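Phikz039 (Pseudomonas phage phikz, PDB 3ZBQ) is PhuZ, a phage-encoded relative of tubulin and FtsZ, modelled here with guanosine-5'-diphosphate bound. Local coordinates at residues Gln198-Met203 with Thr260-Tyr265; Gln234-Pro239 with Val279-Ser284; Ser244-Pro249 with Phe273-Phe278. All coordinates share one frame; numbering follows the deposited sequence.

In the fold
All three contacts belong to the C-terminal domain of this tubulin-like fold, at one end of its mixed sheet. Interaction 3 pairs the neighbouring strands 239-246 and 275-281. Interaction 1 adds strand 260-265, on the far side of 239-246, and the segment leading into helix 202-209; its centre lies about 11 Å from that of interaction 3, and the two are probably hydrogen-bonded, G264 N to S244 O at 2.8 Å. Interaction 2 uses the other end of strand 275-281; its centre is about 18 Å from that of interaction 3 and about 19 Å from that of interaction 1. All the segments lie after residue 179, the last of the 16 residues lining the guanosine-5'-diphosphate pocket.

Interaction 1 of 3, residues Gln198-Met203 with Thr260-Tyr265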
loop_
_atom_site.group_PDB
_atom_site.type_symbol
_atom_site.label_atom_id
_atom_site.label_comp_id
_atom_site.label_asym_id
_atom_site.label_seq_id
_atom_site.Cartn_x
_atom_site.Cartn_y
_atom_site.Cartn_z
ATOM N N GLN A 198 16.018 -19.277 12.409
ATOM C CA GLN A 198 17.463 -19.405 12.562
ATOM C C GLN A 198 18.181 -18.654 11.463
ATOM O O GLN A 198 17.796 -18.752 10.290
ATOM C CB GLN A 198 17.891 -20.873 12.493
ATOM C CG GLN A 198 17.207 -21.766 13.501
ATOM C CD GLN A 198 17.310 -21.228 14.911
ATOM O OE1 GLN A 198 18.385 -21.231 15.516
ATOM N NE2 GLN A 198 16.187 -20.745 15.440
ATOM N N SER A 199 19.221 -17.919 11.851
ATOM C CA SER A 199 20.096 -17.206 10.919
ATOM C C SER A 199 19.457 -15.985 10.275
ATOM O O SER A 199 20.052 -15.374 9.392
ATOM C CB SER A 199 20.651 -18.138 9.834
ATOM O OG SER A 199 21.473 -19.146 10.401
ATOM N N LEU A 200 18.256 -15.624 10.707
ATOM C CA LEU A 200 17.613 -14.425 10.175
ATOM C C LEU A 200 17.402 -13.392 11.286
ATOM O O LEU A 200 16.443 -13.479 12.060
ATOM C CB LEU A 200 16.292 -14.781 9.495
ATOM C CG LEU A 200 15.569 -13.606 8.827
ATOM C CD1 LEU A 200 16.456 -13.014 7.747
ATOM C CD2 LEU A 200 14.212 -14.045 8.245
ATOM N N ASP A 201 18.302 -12.413 11.363
ATOM C CA ASP A 201 18.303 -11.450 12.456
ATOM C C ASP A 201 17.530 -10.203 12.074
ATOM O O ASP A 201 17.150 -10.041 10.917
ATOM C CB ASP A 201 19.740 -11.056 12.785
ATOM C CG ASP A 201 19.944 -10.784 14.253
ATOM O OD1 ASP A 201 18.953 -10.466 14.947
ATOM O OD2 ASP A 201 21.105 -10.892 14.710
ATOM N N LEU A 202 17.320 -9.301 13.025
ATOM C CA LEU A 202 16.609 -8.064 12.692
ATOM C C LEU A 202 17.391 -7.174 11.709
ATOM O O LEU A 202 16.806 -6.587 10.812
ATOM C CB LEU A 202 16.184 -7.287 13.945
ATOM C CG LEU A 202 15.334 -6.036 13.685
ATOM C CD1 LEU A 202 14.080 -6.337 12.847
ATOM C CD2 LEU A 202 14.952 -5.345 14.991
ATOM N N MET A 203 18.711 -7.076 11.848
ATOM C CA MET A 203 19.450 -6.251 10.899
ATOM C C MET A 203 19.499 -6.919 9.522
ATOM O O MET A 203 19.686 -6.239 8.517
ATOM C CB MET A 203 20.880 -5.937 11.395
ATOM C CG MET A 203 21.544 -4.758 10.666
ATOM S SD MET A 203 20.641 -3.184 10.844
ATOM C CE MET A 203 21.084 -2.774 12.529
ATOM N N THR A 260 21.482 -7.898 -2.854
ATOM C CA THR A 260 21.456 -8.326 -1.462
ATOM C C THR A 260 20.617 -9.602 -1.324
ATOM O O THR A 260 19.547 -9.721 -1.920
ATOM C CB THR A 260 20.926 -7.206 -0.537
ATOM O OG1 THR A 260 21.918 -6.183 -0.414
ATOM C CG2 THR A 260 20.595 -7.737 0.855
ATOM N N ARG A 261 21.133 -10.572 -0.572
ATOM C CA ARG A 261 20.378 -11.789 -0.281
ATOM C C ARG A 261 20.491 -12.107 1.207
ATOM O O ARG A 261 21.578 -12.052 1.798
ATOM C CB ARG A 261 20.874 -12.972 -1.128
ATOM C CG ARG A 261 20.129 -14.298 -0.869
ATOM C CD ARG A 261 20.504 -15.387 -1.876
ATOM N NE ARG A 261 19.663 -16.576 -1.728
ATOM C CZ ARG A 261 20.003 -17.678 -1.065
ATOM N NH1 ARG A 261 21.196 -17.779 -0.481
ATOM N NH2 ARG A 261 19.146 -18.689 -0.991
ATOM N N THR A 262 19.365 -12.433 1.819
ATOM C CA THR A 262 19.396 -12.904 3.196
ATOM C C THR A 262 18.476 -14.113 3.316
ATOM O O THR A 262 17.462 -14.206 2.613
ATOM C CB THR A 262 19.037 -11.768 4.185
ATOM O OG1 THR A 262 19.357 -12.165 5.523
ATOM C CG2 THR A 262 17.561 -11.410 4.095
ATOM N N THR A 263 18.841 -15.063 4.173
ATOM C CA THR A 263 18.047 -16.283 4.320
ATOM C C THR A 263 17.745 -16.603 5.778
ATOM O O THR A 263 18.518 -16.250 6.674
ATOM C CB THR A 263 18.728 -17.515 3.668
ATOM O OG1 THR A 263 19.859 -17.918 4.452
ATOM C CG2 THR A 263 19.171 -17.196 2.261
ATOM N N GLY A 264 16.624 -17.279 6.010
ATOM C CA GLY A 264 16.292 -17.754 7.344
ATOM C C GLY A 264 15.844 -19.201 7.292
ATOM O O GLY A 264 15.326 -19.646 6.264
ATOM N N TYR A 265 16.032 -19.934 8.385
ATOM C CA TYR A 265 15.628 -21.334 8.434
ATOM C C TYR A 265 14.432 -21.502 9.355
ATOM O O TYR A 265 14.553 -21.369 10.578
ATOM C CB TYR A 265 16.806 -22.217 8.857
ATOM C CG TYR A 265 17.982 -22.060 7.921
ATOM C CD1 TYR A 265 17.795 -22.088 6.545
ATOM C CD2 TYR A 265 19.265 -21.847 8.405
ATOM C CE1 TYR A 265 18.848 -21.927 5.673
ATOM C CE2 TYR A 265 20.333 -21.684 7.539
ATOM C CZ TYR A 265 20.115 -21.730 6.173
ATOM O OH TYR A 265 21.160 -21.574 5.295
HETATM O O HOH W 1 13.729 -21.968 13.311
HETATM O O HOH W 2 20.462 -14.226 7.114
#
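L200 lies against G264 and T262, crossing the T262 side chain at about a right angle. Its CG stands anti to the backbone N (chi1 -177°), and its CD1 reaches to 3.8 Å from T262 OG1. Because G264 has no side chain, L200 CB can settle 3.7 Å from G264 CA, close to the strand backbone. L200 also touches I205 of helix 202-209, and T262 touches W208. Leucine suits the buried place between strand and helix; threonine suits its own because CG2 and OG1 both lie near L200 CD1 while OG1 also holds a water.

That water hydrogen-bonds to T262 OG1 and donates to S199 O at 2.6 Å. Farther along, Y265 N donates to Q198 O at 2.9 Å, while Q198 N returns a bond to Y265 O at 3.1 Å. Beside this pair Q198 CB sits 4.0 Å from Y265 CB, and S199 OG comes to 4.0 Å from Y265 CE2. The phenol end of Y265 is held by D252.

A single antiparallel hydrogen-bonded bridge, backed by a leucine, thus joins the approach to helix 202-209 to edge strand 260-265 of the C-terminal domain sheet.

Interaction 2 of 3, residues Gln234-Pro239 with Val279-Ser284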
loop_
_atom_site.group_PDB
_atom_site.type_symbol
_atom_site.label_atom_id
_atom_site.label_comp_id
_atom_site.label_asym_id
_atom_site.label_seq_id
_atom_site.Cartn_x
_atom_site.Cartn_y
_atom_site.Cartn_z
ATOM N N GLN A 234 12.257 -17.015 -9.372
ATOM C CA GLN A 234 13.137 -17.012 -10.540
ATOM C C GLN A 234 12.634 -16.099 -11.658
ATOM O O GLN A 234 13.426 -15.496 -12.387
ATOM C CB GLN A 234 13.290 -18.442 -11.068
ATOM C CG GLN A 234 14.484 -18.663 -11.972
ATOM C CD GLN A 234 14.570 -20.101 -12.448
ATOM O OE1 GLN A 234 13.566 -20.691 -12.858
ATOM N NE2 GLN A 234 15.765 -20.679 -12.384
ATOM N N ALA A 235 11.314 -15.992 -11.779
ATOM C CA ALA A 235 10.692 -15.226 -12.856
ATOM C C ALA A 235 10.799 -13.711 -12.660
ATOM O O ALA A 235 10.547 -12.939 -13.588
ATOM C CB ALA A 235 9.235 -15.637 -13.019
ATOM N N ILE A 236 11.157 -13.281 -11.453
ATOM C CA ILE A 236 11.276 -11.847 -11.194
ATOM C C ILE A 236 12.518 -11.267 -11.874
ATOM O O ILE A 236 13.652 -11.703 -11.611
ATOM C CB ILE A 236 11.286 -11.529 -9.684
ATOM C CG1 ILE A 236 10.091 -12.183 -8.989
ATOM C CG2 ILE A 236 11.324 -10.010 -9.456
ATOM C CD1 ILE A 236 8.729 -11.748 -9.521
ATOM N N LEU A 237 12.290 -10.285 -12.746
ATOM C CA LEU A 237 13.349 -9.647 -13.529
ATOM C C LEU A 237 14.196 -8.680 -12.708
ATOM O O LEU A 237 13.663 -7.907 -11.908
ATOM C CB LEU A 237 12.752 -8.872 -14.705
ATOM C CG LEU A 237 11.934 -9.649 -15.730
ATOM C CD1 LEU A 237 11.445 -8.713 -16.840
ATOM C CD2 LEU A 237 12.753 -10.795 -16.295
ATOM N N ASP A 238 15.509 -8.718 -12.942
ATOM C CA ASP A 238 16.456 -7.808 -12.298
ATOM C C ASP A 238 16.231 -7.652 -10.784
ATOM O O ASP A 238 16.042 -6.531 -10.299
ATOM C CB ASP A 238 16.436 -6.435 -12.982
ATOM C CG ASP A 238 16.864 -6.499 -14.445
ATOM O OD1 ASP A 238 17.341 -7.563 -14.891
ATOM O OD2 ASP A 238 16.725 -5.477 -15.147
ATOM N N PRO A 239 16.258 -8.771 -10.034
ATOM C CA PRO A 239 15.996 -8.633 -8.597
ATOM C C PRO A 239 17.088 -7.826 -7.893
ATOM O O PRO A 239 18.286 -8.011 -8.170
ATOM C CB PRO A 239 15.992 -10.084 -8.100
ATOM C CG PRO A 239 16.855 -10.833 -9.085
ATOM C CD PRO A 239 16.596 -10.159 -10.412
ATOM N N VAL A 279 10.908 -10.955 -2.849
ATOM C CA VAL A 279 11.837 -10.456 -3.856
ATOM C C VAL A 279 11.537 -9.015 -4.192
ATOM O O VAL A 279 10.441 -8.709 -4.650
ATOM C CB VAL A 279 11.763 -11.283 -5.158
ATOM C CG1 VAL A 279 12.862 -10.837 -6.125
ATOM C CG2 VAL A 279 11.909 -12.765 -4.853
ATOM N N ILE A 280 12.514 -8.140 -3.972
ATOM C CA ILE A 280 12.368 -6.722 -4.288
ATOM C C ILE A 280 13.073 -6.413 -5.611
ATOM O O ILE A 280 14.248 -6.717 -5.777
ATOM C CB ILE A 280 12.958 -5.827 -3.168
ATOM C CG1 ILE A 280 12.198 -6.036 -1.854
ATOM C CG2 ILE A 280 12.902 -4.356 -3.548
ATOM C CD1 ILE A 280 12.811 -5.303 -0.661
ATOM N N ASN A 281 12.347 -5.835 -6.564
ATOM C CA ASN A 281 12.976 -5.318 -7.782
ATOM C C ASN A 281 12.467 -3.913 -8.099
ATOM O O ASN A 281 11.590 -3.403 -7.411
ATOM C CB ASN A 281 12.784 -6.277 -8.976
ATOM C CG ASN A 281 11.391 -6.186 -9.606
ATOM O OD1 ASN A 281 10.442 -5.679 -9.000
ATOM N ND2 ASN A 281 11.264 -6.706 -10.828
ATOM N N GLY A 282 13.018 -3.282 -9.124
ATOM C CA GLY A 282 12.588 -1.940 -9.464
ATOM C C GLY A 282 11.824 -1.912 -10.762
ATOM O O GLY A 282 10.917 -1.085 -10.953
ATOM N N LEU A 283 12.169 -2.829 -11.659
ATOM C CA LEU A 283 11.646 -2.794 -13.026
ATOM C C LEU A 283 10.126 -2.910 -13.102
ATOM O O LEU A 283 9.488 -2.275 -13.940
ATOM C CB LEU A 283 12.278 -3.904 -13.860
ATOM C CG LEU A 283 12.070 -3.806 -15.368
ATOM C CD1 LEU A 283 12.652 -2.497 -15.891
ATOM C CD2 LEU A 283 12.706 -5.003 -16.070
ATOM N N SER A 284 9.551 -3.728 -12.229
ATOM C CA SER A 284 8.133 -4.049 -12.301
ATOM C C SER A 284 7.254 -2.821 -12.087
ATOM O O SER A 284 6.102 -2.797 -12.530
ATOM C CB SER A 284 7.783 -5.140 -11.288
ATOM O OG SER A 284 8.394 -6.368 -11.643
HETATM O O HOH W 3 9.444 -9.292 -12.836
HETATM O O HOH W 4 14.818 -4.284 -10.977
#
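N281 ND2 has two acceptors, L237 O at 2.9 Å across the contact and S284 OG at 3.0 Å in its own segment. Both lie almost exactly in the amide plane, and the bond to L237 is nearly straight (172°). With OD1 accepting from H225 on strand 222-227, the whole amide is held and its flip fixed, a task for which asparagine, donor and acceptor on a short stem, is well suited. Its chi1 of 78° puts CG in the crowded position between backbone N and carbonyl carbon, on the side of the 236-239 link.

The I236 side chain crosses that of N281 at about a right angle, I236 CG2 lying 3.6 Å from N281 ND2. I236 CG2 is also 3.8 Å from V279 CG1, the two side chains sliding past each other in opposite directions. P239 CB also lies 3.8 Å from V279 CG1, so one valine branch meets two apolar partners. On the exposed side L237 CD1 touches L283 CD2 at 4.0 Å, and a water links D238 O (2.6 Å) to G282 N.

The link between helix 230-234 and strand 239-246 is thereby fastened to the turn from strand 275-281 into helix 284-304, the long C-terminal helix of this tubulin-like protein.

Interaction 3 of 3, residues Ser244-Pro249 with Phe273-Phe278; sequences SLYTDP and FDQMHF
S244 OG and H277 ND1 share a 2.7 Å hydrogen bond lying in the imidazole plane. H277 NE2 accepts from Q275 NE2 at 2.8 Å, again in the ring plane, but this bond is bent and tilted 26° from the Q275 amide plane. Histidine suits the place because each of its two ring nitrogens can take an in-plane polar partner, which fixes how the ring is turned. Where strand 239-246 runs out, T247 OG1, set between backbone N and carbonyl carbon (chi1 43°), donates to F273 O at 2.7 Å, and T247 N donates to D274 O.

Between these grips L245 N bonds M276 O at 2.9 Å and M276 N bonds L245 O at 3.0 Å. On the face carrying S244, Q275 and H277, the imidazole edge turns toward the Y246 face in an offset edge-to-face stack, Y246 and H277 ring centroids 5.8 Å apart and planes at 75°. R251 forms a salt bridge with D274 and a hydrogen bond to Q275 OE1.

On the opposite face L245 and M276 lie side by side, L245 CD1 3.9 Å from M276 CE. The F273 ring has T247 CG2 over the centre of one face, a CH-pi contact, and M276 CE over the other, toward the rim.

Q275 and H277 meet helix 230-234, M276 helix 175-192: a sheet with helices on both sides, as in the C-terminal domain of tubulin-like proteins.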
loop_
_atom_site.group_PDB
_atom_site.type_symbol
_atom_site.label_atom_id
_atom_site.label_comp_id
_atom_site.label_asym_id
_atom_site.label_seq_id
_atom_site.Cartn_x
_atom_site.Cartn_y
_atom_site.Cartn_z
ATOM N N SER A 244 14.861 -15.038 1.748
ATOM C CA SER A 244 14.315 -16.371 1.533
ATOM C C SER A 244 14.184 -17.147 2.843
ATOM O O SER A 244 15.069 -17.093 3.696
ATOM C CB SER A 244 15.189 -17.156 0.550
ATOM O OG SER A 244 15.272 -16.516 -0.712
ATOM N N LEU A 245 13.076 -17.874 2.987
ATOM C CA LEU A 245 12.897 -18.808 4.095
ATOM C C LEU A 245 12.841 -20.240 3.582
ATOM O O LEU A 245 12.134 -20.521 2.619
ATOM C CB LEU A 245 11.604 -18.505 4.845
ATOM C CG LEU A 245 11.583 -17.204 5.639
ATOM C CD1 LEU A 245 10.209 -16.978 6.279
ATOM C CD2 LEU A 245 12.650 -17.263 6.706
ATOM N N TYR A 246 13.584 -21.137 4.229
ATOM C CA TYR A 246 13.530 -22.563 3.915
ATOM C C TYR A 246 13.207 -23.345 5.184
ATOM O O TYR A 246 13.672 -22.984 6.268
ATOM C CB TYR A 246 14.878 -23.037 3.367
ATOM C CG TYR A 246 15.364 -22.252 2.174
ATOM C CD1 TYR A 246 16.101 -21.079 2.343
ATOM C CD2 TYR A 246 15.091 -22.679 0.881
ATOM C CE1 TYR A 246 16.546 -20.352 1.253
ATOM C CE2 TYR A 246 15.533 -21.962 -0.214
ATOM C CZ TYR A 246 16.256 -20.798 -0.022
ATOM O OH TYR A 246 16.696 -20.085 -1.111
ATOM N N THR A 247 12.408 -24.404 5.065
ATOM C CA THR A 247 12.216 -25.305 6.200
ATOM C C THR A 247 13.322 -26.351 6.198
ATOM O O THR A 247 13.599 -26.975 7.221
ATOM C CB THR A 247 10.855 -25.992 6.191
ATOM O OG1 THR A 247 10.544 -26.433 4.861
ATOM C CG2 THR A 247 9.764 -25.030 6.693
ATOM N N ASP A 248 13.942 -26.543 5.036
ATOM C CA ASP A 248 15.111 -27.417 4.921
ATOM C C ASP A 248 16.342 -26.599 4.525
ATOM O O ASP A 248 16.442 -26.122 3.387
ATOM C CB ASP A 248 14.852 -28.515 3.888
ATOM C CG ASP A 248 15.997 -29.523 3.792
ATOM O OD1 ASP A 248 17.052 -29.333 4.442
ATOM O OD2 ASP A 248 15.827 -30.513 3.057
ATOM N N PRO A 249 17.284 -26.436 5.467
ATOM C CA PRO A 249 18.488 -25.619 5.279
ATOM C C PRO A 249 19.313 -26.086 4.089
ATOM O O PRO A 249 19.997 -25.269 3.462
ATOM C CB PRO A 249 19.267 -25.844 6.577
ATOM C CG PRO A 249 18.200 -26.144 7.593
ATOM C CD PRO A 249 17.185 -26.962 6.841
ATOM N N PHE A 273 5.591 -25.385 4.686
ATOM C CA PHE A 273 5.989 -24.858 3.385
ATOM C C PHE A 273 7.412 -25.285 3.104
ATOM O O PHE A 273 8.189 -25.523 4.025
ATOM C CB PHE A 273 5.817 -23.329 3.278
ATOM C CG PHE A 273 6.731 -22.527 4.176
ATOM C CD1 PHE A 273 8.007 -22.168 3.758
ATOM C CD2 PHE A 273 6.288 -22.082 5.415
ATOM C CE1 PHE A 273 8.840 -21.414 4.576
ATOM C CE2 PHE A 273 7.108 -21.332 6.238
ATOM C CZ PHE A 273 8.390 -20.997 5.823
ATOM N N ASP A 274 7.737 -25.421 1.830
ATOM C CA ASP A 274 9.088 -25.749 1.430
ATOM C C ASP A 274 9.935 -24.478 1.503
ATOM O O ASP A 274 10.921 -24.406 2.241
ATOM C CB ASP A 274 9.069 -26.329 0.016
ATOM C CG ASP A 274 10.452 -26.497 -0.566
ATOM O OD1 ASP A 274 11.394 -26.797 0.200
ATOM O OD2 ASP A 274 10.590 -26.331 -1.797
ATOM N N GLN A 275 9.534 -23.463 0.749
ATOM C CA GLN A 275 10.263 -22.203 0.767
ATOM C C GLN A 275 9.379 -21.006 0.408
ATOM O O GLN A 275 8.354 -21.153 -0.267
ATOM C CB GLN A 275 11.477 -22.292 -0.164
ATOM C CG GLN A 275 11.135 -22.705 -1.584
ATOM C CD GLN A 275 12.355 -23.132 -2.359
ATOM O OE1 GLN A 275 12.891 -24.222 -2.144
ATOM N NE2 GLN A 275 12.813 -22.272 -3.261
ATOM N N MET A 276 9.767 -19.828 0.890
ATOM C CA MET A 276 9.095 -18.584 0.517
ATOM C C MET A 276 10.155 -17.548 0.195
ATOM O O MET A 276 11.190 -17.492 0.861
ATOM C CB MET A 276 8.220 -18.052 1.656
ATOM C CG MET A 276 6.918 -18.785 1.881
ATOM S SD MET A 276 5.821 -17.819 2.947
ATOM C CE MET A 276 6.800 -17.678 4.436
ATOM N N HIS A 277 9.894 -16.725 -0.812
ATOM C CA HIS A 277 10.848 -15.705 -1.218
ATOM C C HIS A 277 10.187 -14.349 -1.278
ATOM O O HIS A 277 9.061 -14.206 -1.755
ATOM C CB HIS A 277 11.456 -16.040 -2.579
ATOM C CG HIS A 277 12.048 -17.409 -2.640
ATOM N ND1 HIS A 277 13.284 -17.705 -2.105
ATOM C CD2 HIS A 277 11.557 -18.573 -3.129
ATOM C CE1 HIS A 277 13.537 -18.991 -2.279
ATOM N NE2 HIS A 277 12.508 -19.537 -2.904
ATOM N N PHE A 278 10.901 -13.347 -0.791
ATOM C CA PHE A 278 10.361 -12.007 -0.754
ATOM C C PHE A 278 11.301 -11.178 -1.598
ATOM O O PHE A 278 12.376 -10.795 -1.146
ATOM C CB PHE A 278 10.278 -11.540 0.696
ATOM C CG PHE A 278 9.377 -12.404 1.542
ATOM C CD1 PHE A 278 9.839 -13.608 2.072
ATOM C CD2 PHE A 278 8.056 -12.032 1.777
ATOM C CE1 PHE A 278 9.001 -14.424 2.843
ATOM C CE2 PHE A 278 7.212 -12.849 2.544
ATOM C CZ PHE A 278 7.686 -14.038 3.073
HETATM O O HOH W 5 12.963 -26.137 2.251
#